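Local coordinates for protein putative adenylate cyclase (Vibrio parahaemolyticus, PDB 2ACA) that is of unknown function but, as a member of the CYTH family, is a putative class IV-like adenylate cyclase that would make cyclic AMP from ATP, at residues A[62-67]-A[98-103]. Numbering follows the deposited sequence.
Sequences LVLREI and SMLENM. With PO4 (phosphate ion), chain D.
Leu100 drives its isobutyl end against two leucines of strand 61-68, meeting Leu64 and Leu62 tip to tip. Leu100 CD1 lies 3.8 Å from both CD1 and CG of Leu64, and Leu100 CD2 makes a looser touch on Leu62 CD2 at 4.2 Å. Leu62 and Leu64 stand two positions apart and therefore share one face of the strand, and a single branched side chain from the helix can reach both. The two strand leucines leave the backbone differently: CG of Leu62 is anti to its own N (chi1 168°), which carries its CD2 to both methyls of Leu100, whereas CG of Leu64 sits beside the N (chi1 -78°) and meets Leu100 at CD1 alone. Leucine suits all three buried positions, since the junction is purely apolar. Ala96 and Leu93 of the same helix extend the packing over Leu64, and Trp75 of the adjoining strand touches both strand leucines.

In the antiparallel sheet of the CYTH fold, helix 93-102 thus packs on one face of strand 61-68, which runs between strands 35-49 and 72-78. Arg65 leaves the opposite face of the strand, consistent with the charged side chains that line the triphosphate tunnel in CYTH enzymes. Its long chain, bent at chi3, brings the guanidinium edge to a phosphate ion: Arg65 NH1 and NH2 both donate to O4 of the phosphate, at 2.9 Å and 3.1 Å, with O4 near the guanidinium plane. Salt bridges from NE to Glu43 and Asp45 steady the group, and the phosphate, probably from the crystallisation liquor, may mimic part of a nucleotide's phosphate chain.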
loop_
_atom_site.group_PDB
_atom_site.type_symbol
_atom_site.label_atom_id
_atom_site.label_comp_id
_atom_site.label_asym_id
_atom_site.label_seq_id
_atom_site.Cartn_x
_atom_site.Cartn_y
_atom_site.Cartn_z
ATOM N N LEU A 62 -12.314 3.141 4.735
ATOM C CA LEU A 62 -10.887 3.038 4.451
ATOM C C LEU A 62 -10.298 2.267 5.620
ATOM O O LEU A 62 -10.420 2.691 6.761
ATOM C CB LEU A 62 -10.283 4.442 4.372
ATOM C CG LEU A 62 -8.762 4.596 4.360
ATOM C CD1 LEU A 62 -8.150 3.903 3.158
ATOM C CD2 LEU A 62 -8.431 6.089 4.336
ATOM N N VAL A 63 -9.657 1.142 5.341
ATOM C CA VAL A 63 -9.122 0.324 6.412
ATOM C C VAL A 63 -7.706 -0.203 6.233
ATOM O O VAL A 63 -7.311 -0.590 5.137
ATOM C CB VAL A 63 -10.057 -0.915 6.637
ATOM C CG1 VAL A 63 -9.484 -1.837 7.715
ATOM C CG2 VAL A 63 -11.467 -0.448 7.012
ATOM N N LEU A 64 -6.937 -0.187 7.314
ATOM C CA LEU A 64 -5.613 -0.775 7.311
ATOM C C LEU A 64 -5.864 -2.028 8.154
ATOM O O LEU A 64 -6.521 -1.955 9.205
ATOM C CB LEU A 64 -4.582 0.156 7.958
ATOM C CG LEU A 64 -4.122 1.313 7.044
ATOM C CD1 LEU A 64 -2.980 2.090 7.685
ATOM C CD2 LEU A 64 -3.663 0.742 5.704
ATOM N N ARG A 65 -5.384 -3.178 7.696
ATOM C CA ARG A 65 -5.631 -4.425 8.423
ATOM C C ARG A 65 -4.406 -5.299 8.508
ATOM O O ARG A 65 -3.687 -5.461 7.527
ATOM C CB ARG A 65 -6.777 -5.199 7.744
ATOM C CG ARG A 65 -6.926 -6.665 8.166
ATOM C CD ARG A 65 -8.048 -7.363 7.367
ATOM N NE ARG A 65 -9.334 -6.692 7.531
ATOM C CZ ARG A 65 -10.431 -6.991 6.837
ATOM N NH1 ARG A 65 -10.401 -7.952 5.924
ATOM N NH2 ARG A 65 -11.560 -6.331 7.054
ATOM N N GLU A 66 -4.176 -5.860 9.691
ATOM C CA GLU A 66 -3.038 -6.742 9.932
ATOM C C GLU A 66 -3.523 -8.025 10.602
ATOM O O GLU A 66 -4.298 -7.991 11.557
ATOM C CB GLU A 66 -2.000 -6.058 10.823
ATOM C CG GLU A 66 -0.857 -6.964 11.240
ATOM C CD GLU A 66 0.236 -6.226 12.000
ATOM O OE1 GLU A 66 -0.079 -5.550 12.998
ATOM O OE2 GLU A 66 1.412 -6.328 11.602
ATOM N N ILE A 67 -3.056 -9.151 10.080
ATOM C CA ILE A 67 -3.421 -10.457 10.588
ATOM C C ILE A 67 -2.144 -11.152 11.031
ATOM O O ILE A 67 -1.231 -11.358 10.233
ATOM C CB ILE A 67 -4.129 -11.293 9.487
ATOM C CG1 ILE A 67 -5.401 -10.565 9.026
ATOM C CG2 ILE A 67 -4.485 -12.676 10.026
ATOM C CD1 ILE A 67 -6.102 -11.206 7.851
ATOM N N SER A 98 1.183 6.016 8.969
ATOM C CA SER A 98 1.800 7.335 8.994
ATOM C C SER A 98 1.461 8.146 7.729
ATOM O O SER A 98 1.166 9.341 7.803
ATOM C CB SER A 98 3.316 7.175 9.149
ATOM O OG SER A 98 3.949 8.428 9.334
HETATM N N MSE A 99 1.482 7.492 6.570
HETATM C CA MSE A 99 1.166 8.186 5.325
HETATM C C MSE A 99 -0.288 8.652 5.285
HETATM O O MSE A 99 -0.569 9.761 4.834
HETATM C CB MSE A 99 1.464 7.293 4.116
HETATM C CG MSE A 99 2.941 7.137 3.809
HETATM SE SE MSE A 99 3.299 6.110 2.181
HETATM C CE MSE A 99 3.123 4.362 2.983
ATOM N N LEU A 100 -1.212 7.815 5.753
ATOM C CA LEU A 100 -2.625 8.197 5.760
ATOM C C LEU A 100 -2.865 9.413 6.672
ATOM O O LEU A 100 -3.688 10.280 6.380
ATOM C CB LEU A 100 -3.507 7.023 6.216
ATOM C CG LEU A 100 -3.763 5.876 5.233
ATOM C CD1 LEU A 100 -4.753 4.871 5.842
ATOM C CD2 LEU A 100 -4.314 6.446 3.938
ATOM N N GLU A 101 -2.151 9.483 7.783
ATOM C CA GLU A 101 -2.325 10.624 8.683
ATOM C C GLU A 101 -1.756 11.870 8.009
ATOM O O GLU A 101 -2.339 12.950 8.068
ATOM C CB GLU A 101 -1.633 10.347 10.017
ATOM C CG GLU A 101 -2.145 9.070 10.658
ATOM C CD GLU A 101 -1.941 9.027 12.150
ATOM O OE1 GLU A 101 -2.489 9.906 12.848
ATOM O OE2 GLU A 101 -1.240 8.111 12.627
ATOM N N ASN A 102 -0.629 11.697 7.335
ATOM C CA ASN A 102 0.002 12.797 6.629
ATOM C C ASN A 102 -0.962 13.241 5.517
ATOM O O ASN A 102 -0.992 14.408 5.131
ATOM C CB ASN A 102 1.341 12.318 6.059
ATOM C CG ASN A 102 2.249 13.466 5.623
ATOM O OD1 ASN A 102 3.416 13.250 5.294
ATOM N ND2 ASN A 102 1.713 14.681 5.606
HETATM N N MSE A 103 -1.768 12.306 5.024
HETATM C CA MSE A 103 -2.745 12.604 3.975
HETATM C C MSE A 103 -4.005 13.249 4.543
HETATM O O MSE A 103 -4.982 13.465 3.827
HETATM C CB MSE A 103 -3.100 11.327 3.200
HETATM C CG MSE A 103 -2.027 10.923 2.172
HETATM SE SE MSE A 103 -1.963 9.030 1.711
HETATM C CE MSE A 103 -3.447 8.957 0.472
HETATM P P PO4 D . -14.201 -8.713 5.679
HETATM O O1 PO4 D . -14.625 -7.981 6.901
HETATM O O2 PO4 D . -15.363 -8.877 4.768
HETATM O O3 PO4 D . -13.679 -10.048 6.060
HETATM O O4 PO4 D . -13.135 -7.946 4.986
#